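Local coordinates for protein Rv1364c/MT1410 (Mycobacterium tuberculosis, PDB 3KE6) that probably combines a manganese-binding PP2C-type phosphatase domain with an anti-sigma-factor kinase domain of the RsbW type in sigma-factor regulation, at residues 303-308 with 379-384. Residues are numbered along the deposited sequence; the frame is centred on the assembly and turned at random.
Sequences SEFVEN and ATLTHR
Phe305 lies with one face of its ring over the methyl group of Ala379, whose CB sits 3.4 Å from the ring centroid and only 7° off the ring normal, a centred CH-pi contact. All six ring carbons therefore meet this one methyl at similar range, with Phe305 CG nearest to Ala379 CB at 3.5 Å. The torsion about CA-CB (chi1 -70°) sets CG opposite the carbonyl carbon and beside the backbone N, which carries the ring out from the helix to the strand. Toward the far end of the ring, Thr380 O and Leu381 CD2 lie oblique to it: Phe305 CZ is 3.9 Å from Thr380 O, and Phe305 CE2 makes a looser apolar contact with Leu381 CD2 at 4.4 Å. Ala379 and Leu381, two residues apart, direct their CB atoms to the helix, whereas that of Thr380 points away from it. The Phe305 ring and the Ala379 methyl meet between the two segments, whose axes come within 9.5 Å and run almost exactly antiparallel, at 178°. The contact is buried and mainly apolar, as in the helix-on-sheet layering of the histidine kinase-like ATPase fold. Phe305 also rests on Val338 of strand 333-340, while Leu381 continues the packing against Ala301 and Ile302 one turn back along helix 292-312. On a flank turned from the strand, that helix packs through Val306 against Ala273 and Val277 of helix 273-288, and strand 376-391 is hydrogen-bonded between the antiparallel strands 333-340 and 367-373.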
loop_
_atom_site.group_PDB
_atom_site.type_symbol
_atom_site.label_atom_id
_atom_site.label_comp_id
_atom_site.label_asym_id
_atom_site.label_seq_id
_atom_site.Cartn_x
_atom_site.Cartn_y
_atom_site.Cartn_z
ATOM N N SER A 303 -8.336 -10.357 21.764
ATOM C CA SER A 303 -8.645 -11.550 22.517
ATOM C C SER A 303 -8.378 -11.300 24.002
ATOM O O SER A 303 -9.164 -11.674 24.857
ATOM C CB SER A 303 -7.798 -12.715 21.999
ATOM O OG SER A 303 -8.114 -13.937 22.666
ATOM N N GLU A 304 -7.279 -10.626 24.315
ATOM C CA GLU A 304 -6.938 -10.403 25.711
ATOM C C GLU A 304 -7.888 -9.389 26.357
ATOM O O GLU A 304 -8.268 -9.546 27.536
ATOM C CB GLU A 304 -5.460 -10.027 25.882
ATOM C CG GLU A 304 -4.503 -11.245 25.897
ATOM C CD GLU A 304 -4.801 -12.267 27.014
ATOM O OE1 GLU A 304 -4.413 -12.013 28.185
ATOM O OE2 GLU A 304 -5.397 -13.343 26.725
ATOM N N PHE A 305 -8.315 -8.395 25.584
ATOM C CA PHE A 305 -9.291 -7.430 26.070
ATOM C C PHE A 305 -10.591 -8.128 26.417
ATOM O O PHE A 305 -11.208 -7.825 27.424
ATOM C CB PHE A 305 -9.609 -6.378 25.012
ATOM C CG PHE A 305 -8.498 -5.404 24.732
ATOM C CD1 PHE A 305 -7.469 -5.202 25.615
ATOM C CD2 PHE A 305 -8.528 -4.640 23.548
ATOM C CE1 PHE A 305 -6.467 -4.275 25.329
ATOM C CE2 PHE A 305 -7.528 -3.709 23.247
ATOM C CZ PHE A 305 -6.496 -3.526 24.140
ATOM N N VAL A 306 -11.025 -9.046 25.561
ATOM C CA VAL A 306 -12.269 -9.756 25.806
ATOM C C VAL A 306 -12.104 -10.630 27.021
ATOM O O VAL A 306 -12.952 -10.579 27.903
ATOM C CB VAL A 306 -12.726 -10.610 24.617
ATOM C CG1 VAL A 306 -13.923 -11.478 25.008
ATOM C CG2 VAL A 306 -13.056 -9.719 23.395
ATOM N N GLU A 307 -11.014 -11.404 27.087
ATOM C CA GLU A 307 -10.767 -12.286 28.248
ATOM C C GLU A 307 -10.694 -11.486 29.565
ATOM O O GLU A 307 -11.272 -11.900 30.578
ATOM C CB GLU A 307 -9.491 -13.110 28.087
ATOM C CG GLU A 307 -9.463 -14.062 26.894
ATOM C CD GLU A 307 -9.968 -15.481 27.186
ATOM O OE1 GLU A 307 -10.837 -15.661 28.068
ATOM O OE2 GLU A 307 -9.503 -16.425 26.494
ATOM N N ASN A 308 -10.006 -10.348 29.536
ATOM C CA ASN A 308 -9.923 -9.480 30.694
ATOM C C ASN A 308 -11.296 -8.939 31.103
ATOM O O ASN A 308 -11.602 -8.823 32.285
ATOM C CB ASN A 308 -8.975 -8.302 30.414
ATOM C CG ASN A 308 -7.490 -8.718 30.369
ATOM O OD1 ASN A 308 -7.086 -9.730 30.954
ATOM N ND2 ASN A 308 -6.678 -7.918 29.684
ATOM N N ALA A 379 -11.363 -0.596 26.116
ATOM C CA ALA A 379 -9.977 -0.870 25.706
ATOM C C ALA A 379 -9.920 -0.641 24.218
ATOM O O ALA A 379 -10.757 -1.148 23.514
ATOM C CB ALA A 379 -9.595 -2.286 26.021
ATOM N N THR A 380 -8.968 0.152 23.745
ATOM C CA THR A 380 -8.895 0.464 22.321
ATOM C C THR A 380 -7.541 0.118 21.757
ATOM O O THR A 380 -6.554 0.028 22.486
ATOM C CB THR A 380 -9.096 1.950 22.066
ATOM O OG1 THR A 380 -8.036 2.680 22.710
ATOM C CG2 THR A 380 -10.454 2.421 22.610
ATOM N N LEU A 381 -7.496 -0.055 20.446
ATOM C CA LEU A 381 -6.223 -0.177 19.759
ATOM C C LEU A 381 -6.235 0.476 18.412
ATOM O O LEU A 381 -7.265 0.564 17.773
ATOM C CB LEU A 381 -5.805 -1.625 19.645
ATOM C CG LEU A 381 -6.608 -2.606 18.817
ATOM C CD1 LEU A 381 -6.499 -2.295 17.295
ATOM C CD2 LEU A 381 -6.083 -4.017 19.110
ATOM N N THR A 382 -5.090 1.011 18.026
ATOM C CA THR A 382 -4.886 1.497 16.677
ATOM C C THR A 382 -3.628 0.814 16.176
ATOM O O THR A 382 -2.562 0.939 16.801
ATOM C CB THR A 382 -4.672 2.982 16.645
ATOM O OG1 THR A 382 -5.697 3.631 17.388
ATOM C CG2 THR A 382 -4.695 3.478 15.250
ATOM N N HIS A 383 -3.762 0.083 15.075
ATOM C CA HIS A 383 -2.635 -0.623 14.454
ATOM C C HIS A 383 -2.545 -0.333 12.955
ATOM O O HIS A 383 -3.500 -0.584 12.221
ATOM C CB HIS A 383 -2.822 -2.110 14.651
ATOM C CG HIS A 383 -1.669 -2.927 14.191
ATOM N ND1 HIS A 383 -0.567 -3.148 14.977
ATOM C CD2 HIS A 383 -1.452 -3.594 13.039
ATOM C CE1 HIS A 383 0.286 -3.918 14.326
ATOM N NE2 HIS A 383 -0.231 -4.204 13.149
ATOM N N ARG A 384 -1.409 0.205 12.512
ATOM C CA ARG A 384 -1.161 0.428 11.086
ATOM C C ARG A 384 -0.946 -0.892 10.364
ATOM O O ARG A 384 -0.143 -1.673 10.805
ATOM C CB ARG A 384 0.076 1.309 10.916
ATOM C CG ARG A 384 0.423 1.700 9.457
ATOM C CD ARG A 384 1.305 2.957 9.382
ATOM N NE ARG A 384 0.515 4.148 9.044
ATOM C CZ ARG A 384 0.420 5.263 9.771
ATOM N NH1 ARG A 384 1.079 5.413 10.912
ATOM N NH2 ARG A 384 -0.340 6.259 9.341
#